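Local coordinates for chitin oligosaccahride binding protein NagB1 (Paenibacillus sp. FPU-7, PDB 7EHP), which binds chitin oligosaccharides such as N,N'-diacetylchitobiose as an extracellular solute-binding protein, probably handing them to a membrane transporter, at residues R362-L365 against E366-Q370; T378-Q381 against V382-M386. All coordinates share one frame; numbering follows the deposited sequence.

Contact 1 (R362-L365 against E366-Q370); sequences RETL and EMCMQ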
ATOM      1  N   ARG A 362      -5.481 -11.690  -7.152  1.00 17.50           N
ATOM      2  CA  ARG A 362      -5.285 -10.244  -7.190  1.00 13.93           C
ATOM      3  C   ARG A 362      -5.422  -9.708  -8.611  1.00 15.13           C
ATOM      4  O   ARG A 362      -6.088  -8.697  -8.840  1.00 15.52           O
ATOM      5  CB  ARG A 362      -3.897  -9.898  -6.632  1.00 17.42           C
ATOM      6  CG  ARG A 362      -3.692  -8.407  -6.326  1.00 16.01           C
ATOM      7  CD  ARG A 362      -2.331  -7.917  -6.804  1.00 21.10           C
ATOM      8  NE  ARG A 362      -2.286  -7.705  -8.246  1.00 24.65           N
ATOM      9  CZ  ARG A 362      -1.609  -8.470  -9.096  1.00 20.89           C
ATOM     10  NH1 ARG A 362      -0.903  -9.505  -8.657  1.00 20.12           N
ATOM     11  NH2 ARG A 362      -1.622  -8.183 -10.383  1.00 20.46           N
ATOM     12  N   GLU A 363      -4.746 -10.350  -9.572  1.00 17.90           N
ATOM     13  CA  GLU A 363      -4.809  -9.894 -10.957  1.00 18.28           C
ATOM     14  C   GLU A 363      -6.240  -9.936 -11.486  1.00 19.43           C
ATOM     15  O   GLU A 363      -6.692  -9.013 -12.176  1.00 18.71           O
ATOM     16  CB  GLU A 363      -3.892 -10.757 -11.827  1.00 21.25           C
ATOM     17  CG  GLU A 363      -3.889 -10.322 -13.280  1.00 29.81           C
ATOM     18  CD  GLU A 363      -3.075 -11.238 -14.190  1.00 34.15           C
ATOM     19  OE1 GLU A 363      -3.512 -12.376 -14.450  1.00 33.81           O
ATOM     20  OE2 GLU A 363      -1.999 -10.805 -14.648  1.00 42.29           O
ATOM     21  N   THR A 364      -6.974 -10.997 -11.151  1.00 17.65           N
ATOM     22  CA  THR A 364      -8.350 -11.138 -11.610  1.00 18.51           C
ATOM     23  C   THR A 364      -9.254 -10.080 -10.988  1.00 16.86           C
ATOM     24  O   THR A 364     -10.124  -9.522 -11.663  1.00 17.97           O
ATOM     25  CB  THR A 364      -8.823 -12.549 -11.277  1.00 21.05           C
ATOM     26  OG1 THR A 364      -7.918 -13.479 -11.895  1.00 16.52           O
ATOM     27  CG2 THR A 364     -10.276 -12.784 -11.722  1.00 20.54           C
ATOM     28  N   LEU A 365      -9.054  -9.776  -9.704  1.00 13.90           N
ATOM     29  CA  LEU A 365      -9.846  -8.727  -9.078  1.00 15.76           C
ATOM     30  C   LEU A 365      -9.605  -7.390  -9.763  1.00 17.61           C
ATOM     31  O   LEU A 365     -10.556  -6.643 -10.019  1.00 17.48           O
ATOM     32  CB  LEU A 365      -9.532  -8.626  -7.585  1.00 15.33           C
ATOM     33  CG  LEU A 365     -10.382  -7.601  -6.848  1.00 17.49           C
ATOM     34  CD1 LEU A 365     -11.877  -7.986  -6.996  1.00 14.80           C
ATOM     35  CD2 LEU A 365      -9.982  -7.495  -5.379  1.00 14.14           C
ATOM     36  N   GLU A 366      -8.340  -7.079 -10.083  1.00 15.28           N
ATOM     37  CA  GLU A 366      -8.022  -5.851 -10.816  1.00 13.62           C
ATOM     38  C   GLU A 366      -8.791  -5.779 -12.129  1.00 18.09           C
ATOM     39  O   GLU A 366      -9.488  -4.796 -12.408  1.00 18.70           O
ATOM     40  CB  GLU A 366      -6.518  -5.779 -11.093  1.00 16.80           C
ATOM     41  CG  GLU A 366      -5.709  -5.293  -9.929  1.00 15.22           C
ATOM     42  CD  GLU A 366      -4.231  -5.621 -10.050  1.00 17.28           C
ATOM     43  OE1 GLU A 366      -3.481  -5.279  -9.115  1.00 19.23           O
ATOM     44  OE2 GLU A 366      -3.816  -6.210 -11.066  1.00 22.50           O
ATOM     45  N   MET A 367      -8.691  -6.826 -12.941  1.00 15.14           N
ATOM     46  CA  MET A 367      -9.344  -6.791 -14.244  1.00 19.52           C
ATOM     47  C   MET A 367     -10.859  -6.753 -14.102  1.00 17.47           C
ATOM     48  O   MET A 367     -11.533  -6.039 -14.845  1.00 16.75           O
ATOM     49  CB  MET A 367      -8.904  -7.989 -15.076  1.00 23.66           C
ATOM     50  CG  MET A 367      -7.384  -8.190 -15.092  1.00 24.13           C
ATOM     51  SD  MET A 367      -6.819  -9.549 -16.149  1.00 50.97           S
ATOM     52  CE  MET A 367      -7.071 -10.985 -15.091  1.00 34.78           C
ATOM     53  N   CYS A 368     -11.406  -7.509 -13.147  1.00 20.47           N
ATOM     54  CA  CYS A 368     -12.848  -7.504 -12.919  1.00 16.70           C
ATOM     55  C   CYS A 368     -13.342  -6.133 -12.483  1.00 20.34           C
ATOM     56  O   CYS A 368     -14.404  -5.688 -12.923  1.00 16.87           O
ATOM     57  CB  CYS A 368     -13.224  -8.554 -11.882  1.00 18.47           C
ATOM     58  SG  CYS A 368     -13.295 -10.203 -12.585  1.00 20.62           S
ATOM     59  N   MET A 369     -12.589  -5.440 -11.626  1.00 19.85           N
ATOM     60  CA  MET A 369     -13.039  -4.124 -11.176  1.00 17.71           C
ATOM     61  C   MET A 369     -12.978  -3.079 -12.277  1.00 17.73           C
ATOM     62  O   MET A 369     -13.832  -2.182 -12.317  1.00 20.68           O
ATOM     63  CB  MET A 369     -12.238  -3.671  -9.963  1.00 17.07           C
ATOM     64  CG  MET A 369     -12.492  -4.515  -8.721  1.00 15.61           C
ATOM     65  SD  MET A 369     -14.251  -4.689  -8.283  1.00 19.70           S
ATOM     66  CE  MET A 369     -14.616  -3.045  -7.683  1.00 19.59           C
ATOM     67  N   GLN A 370     -12.013  -3.172 -13.185  1.00 17.06           N
ATOM     68  CA  GLN A 370     -12.023  -2.241 -14.311  1.00 18.38           C
ATOM     69  C   GLN A 370     -13.230  -2.478 -15.210  1.00 20.03           C
ATOM     70  O   GLN A 370     -13.826  -1.522 -15.721  1.00 18.93           O
ATOM     71  CB  GLN A 370     -10.719  -2.345 -15.087  1.00 14.90           C
ATOM     72  CG  GLN A 370      -9.596  -1.666 -14.324  1.00 21.35           C
ATOM     73  CD  GLN A 370      -8.251  -2.001 -14.879  1.00 22.19           C
ATOM     74  OE1 GLN A 370      -8.085  -3.035 -15.512  1.00 20.90           O
ATOM     75  NE2 GLN A 370      -7.278  -1.129 -14.660  1.00 24.06           N
TER
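With chi1 near trans (-167°), Arg-362 sends CG away from its own amide, and bends at chi2 and chi3 then turn the guanidinium toward Glu-366, whose chain runs extended beyond CG to meet it. The grip is side-on and uses two nitrogens: NE of Arg-362 donates to OE1 of Glu-366 at 2.8 Å, while NH2 of Arg-362 reaches OE2 of Glu-366 at 3.0 Å. Both oxygens lie near the guanidinium plane, yet the two flat groups are turned 54° apart, so OE1 is approached from above the carboxylate plane and OE2 from its syn side. This is an i to i+4 salt bridge on helix 359-373, the spacing that long, oppositely charged side chains span well. It helps fix the rotation of the guanidinium, which also makes a cation-pi contact with Phe-49; the side chain of the buried Arg-362 is about 6 Å from a bound N-acetylglucosamine. CE of Met-367 curls back to CG of Glu-363 at 3.7 Å, the methyl end of the flexible thioether crossing the aliphatic stem; the carboxylate of Glu-363 is salt-bridged to Lys-360. On the buried side, CD1 of Leu-365 rests against CG of Met-369 at 3.9 Å, the two apolar side chains running alongside each other and both touching Phe-204 of helix 198-213. Cys-368 tucks SG to 3.4 Å from O of Thr-364, its small side chain fitting a face covered by helix 379-396.

Contact 2 (T378-Q381 against V382-M386); sequences TVEQ and VLDKM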
ATOM      1  N   THR A 378     -21.463  -6.856 -14.134  1.00 16.18           N
ATOM      2  CA  THR A 378     -22.222  -6.628 -12.915  1.00 18.62           C
ATOM      3  C   THR A 378     -21.442  -7.156 -11.711  1.00 20.00           C
ATOM      4  O   THR A 378     -20.472  -7.910 -11.847  1.00 15.25           O
ATOM      5  CB  THR A 378     -23.602  -7.294 -12.991  1.00 21.49           C
ATOM      6  OG1 THR A 378     -23.463  -8.720 -12.929  1.00 18.29           O
ATOM      7  CG2 THR A 378     -24.304  -6.912 -14.300  1.00 20.09           C
ATOM      8  N   VAL A 379     -21.862  -6.719 -10.518  1.00 21.48           N
ATOM      9  CA  VAL A 379     -21.293  -7.262  -9.287  1.00 21.97           C
ATOM     10  C   VAL A 379     -21.394  -8.780  -9.276  1.00 19.26           C
ATOM     11  O   VAL A 379     -20.443  -9.475  -8.899  1.00 20.70           O
ATOM     12  CB  VAL A 379     -21.976  -6.633  -8.055  1.00 19.54           C
ATOM     13  CG1 VAL A 379     -21.693  -7.448  -6.809  1.00 21.27           C
ATOM     14  CG2 VAL A 379     -21.494  -5.206  -7.863  1.00 19.53           C
ATOM     15  N   GLU A 380     -22.541  -9.319  -9.703  1.00 20.03           N
ATOM     16  CA  GLU A 380     -22.732 -10.774  -9.733  1.00 19.22           C
ATOM     17  C   GLU A 380     -21.673 -11.455 -10.584  1.00 21.04           C
ATOM     18  O   GLU A 380     -21.098 -12.478 -10.184  1.00 17.24           O
ATOM     19  CB  GLU A 380     -24.131 -11.124 -10.276  1.00 23.61           C
ATOM     20  CG  GLU A 380     -24.371 -12.633 -10.398  1.00 22.81           C
ATOM     21  CD  GLU A 380     -25.851 -13.002 -10.633  1.00 29.09           C
ATOM     22  OE1 GLU A 380     -26.689 -12.102 -10.831  1.00 25.07           O
ATOM     23  OE2 GLU A 380     -26.179 -14.200 -10.596  1.00 31.31           O
ATOM     24  N   GLN A 381     -21.443 -10.930 -11.792  1.00 15.82           N
ATOM     25  CA  GLN A 381     -20.415 -11.490 -12.663  1.00 18.65           C
ATOM     26  C   GLN A 381     -19.037 -11.400 -12.014  1.00 21.01           C
ATOM     27  O   GLN A 381     -18.241 -12.339 -12.100  1.00 21.66           O
ATOM     28  CB  GLN A 381     -20.422 -10.767 -14.005  1.00 14.16           C
ATOM     29  CG  GLN A 381     -21.746 -10.928 -14.799  1.00 17.32           C
ATOM     30  CD  GLN A 381     -21.770 -10.088 -16.062  1.00 22.79           C
ATOM     31  OE1 GLN A 381     -21.470  -8.902 -16.031  1.00 18.76           O
ATOM     32  NE2 GLN A 381     -22.130 -10.703 -17.183  1.00 27.82           N
ATOM     33  N   VAL A 382     -18.740 -10.278 -11.360  1.00 20.76           N
ATOM     34  CA  VAL A 382     -17.438 -10.121 -10.717  1.00 21.68           C
ATOM     35  C   VAL A 382     -17.201 -11.238  -9.701  1.00 16.36           C
ATOM     36  O   VAL A 382     -16.205 -11.972  -9.778  1.00 16.23           O
ATOM     37  CB  VAL A 382     -17.326  -8.730 -10.070  1.00 19.93           C
ATOM     38  CG1 VAL A 382     -16.115  -8.688  -9.121  1.00 14.03           C
ATOM     39  CG2 VAL A 382     -17.195  -7.666 -11.155  1.00 16.56           C
ATOM     40  N   LEU A 383     -18.132 -11.403  -8.752  1.00 16.25           N
ATOM     41  CA  LEU A 383     -17.931 -12.358  -7.665  1.00 17.21           C
ATOM     42  C   LEU A 383     -17.939 -13.800  -8.166  1.00 20.34           C
ATOM     43  O   LEU A 383     -17.148 -14.631  -7.700  1.00 19.19           O
ATOM     44  CB  LEU A 383     -18.990 -12.126  -6.588  1.00 14.50           C
ATOM     45  CG  LEU A 383     -18.901 -10.691  -6.071  1.00 17.74           C
ATOM     46  CD1 LEU A 383     -19.963 -10.425  -5.082  1.00 17.32           C
ATOM     47  CD2 LEU A 383     -17.539 -10.436  -5.411  1.00 21.39           C
ATOM     48  N   ASP A 384     -18.812 -14.116  -9.127  1.00 17.43           N
ATOM     49  CA  ASP A 384     -18.777 -15.431  -9.769  1.00 17.67           C
ATOM     50  C   ASP A 384     -17.379 -15.750 -10.291  1.00 21.58           C
ATOM     51  O   ASP A 384     -16.847 -16.847 -10.077  1.00 17.52           O
ATOM     52  CB  ASP A 384     -19.776 -15.464 -10.926  1.00 18.16           C
ATOM     53  CG  ASP A 384     -21.204 -15.678 -10.477  1.00 22.18           C
ATOM     54  OD1 ASP A 384     -21.442 -15.951  -9.283  1.00 22.96           O
ATOM     55  OD2 ASP A 384     -22.094 -15.540 -11.338  1.00 22.76           O
ATOM     56  N   LYS A 385     -16.777 -14.793 -11.006  1.00 18.44           N
ATOM     57  CA  LYS A 385     -15.450 -15.004 -11.571  1.00 18.00           C
ATOM     58  C   LYS A 385     -14.380 -15.030 -10.482  1.00 21.52           C
ATOM     59  O   LYS A 385     -13.463 -15.867 -10.517  1.00 21.35           O
ATOM     60  CB  LYS A 385     -15.168 -13.914 -12.601  1.00 19.24           C
ATOM     61  CG  LYS A 385     -13.775 -13.940 -13.175  1.00 22.13           C
ATOM     62  CD  LYS A 385     -13.543 -15.181 -14.028  1.00 24.50           C
ATOM     63  CE  LYS A 385     -12.249 -15.033 -14.841  1.00 25.49           C
ATOM     64  NZ  LYS A 385     -11.791 -16.309 -15.451  1.00 26.84           N
ATOM     65  N   MET A 386     -14.480 -14.129  -9.497  1.00 22.15           N
ATOM     66  CA  MET A 386     -13.535 -14.152  -8.384  1.00 18.20           C
ATOM     67  C   MET A 386     -13.542 -15.496  -7.684  1.00 20.01           C
ATOM     68  O   MET A 386     -12.480 -16.030  -7.337  1.00 19.68           O
ATOM     69  CB  MET A 386     -13.845 -13.036  -7.381  1.00 14.11           C
ATOM     70  CG  MET A 386     -13.525 -11.654  -7.914  1.00 15.67           C
ATOM     71  SD  MET A 386     -11.795 -11.606  -8.415  1.00 20.90           S
ATOM     72  CE  MET A 386     -11.004 -12.056  -6.865  1.00 20.11           C
TER
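A capping box opens helix 379-396, with Thr-378 as the N-cap and Gln-381 three residues on. The exchange is reciprocal: N of Gln-381 donates to OG1 of Thr-378 at 3.2 Å, and N of Thr-378 donates to OE1 of Gln-381 at 2.8 Å. Threonine suits the N-cap because its hydroxyl can accept from a first-turn amide that has no earlier helical carbonyl to bond, while glutamine is long enough to reach back to the N-cap amide. A chi1 of -63° directs CG of Gln-381 toward the helix start, the chain beyond it is extended, and its carbonyl oxygen meets the amide of Thr-378 at a C=O...N angle of 137°. Beyond the box the ordinary helical bonds take over, beginning with N of Val-382 to O of Thr-378 at 3.0 Å. The helix is amphipathic. On its inner side CG1 of Val-379 lies beside CD1 of Leu-383 at 3.9 Å, branched apolar side chains suited to a face packed on helix 198-213, where Leu-383 touches Ala-201 and Phe-204. Along the exposed side Glu-380 and Asp-384 also run together, CG of Glu-380 coming 3.8 Å from OD2 of Asp-384. Their carboxylates, turned 73° apart, leave OE2 of Glu-380 and OD2 of Asp-384 4.4 Å apart; the like charges probably repel weakly, although Glu-380, in the first turn, probably gains from the helix dipole.

How the contacts relate
Both contacts are local, each within one of two successive helices, 359-373 and 379-396, and their centres are 10 Å apart. Contact 1 is the more buried and holds Arg-362, near the bound sugar; contact 2, farther from the chain's centre, is largely exposed around its capping box. Their polar chemistry differs accordingly: opposite charges pair within the body of a helix in contact 1, whereas neutral side chains satisfy backbone amides at a helix start in contact 2. The helices pack through sulfur and aliphatic groups, with SD of Met-386 3.8 Å from CG2 of Thr-364 and SG of Cys-368 3.8 Å from CG of Lys-385. Both contacts also rest on Phe-204 of helix 198-213.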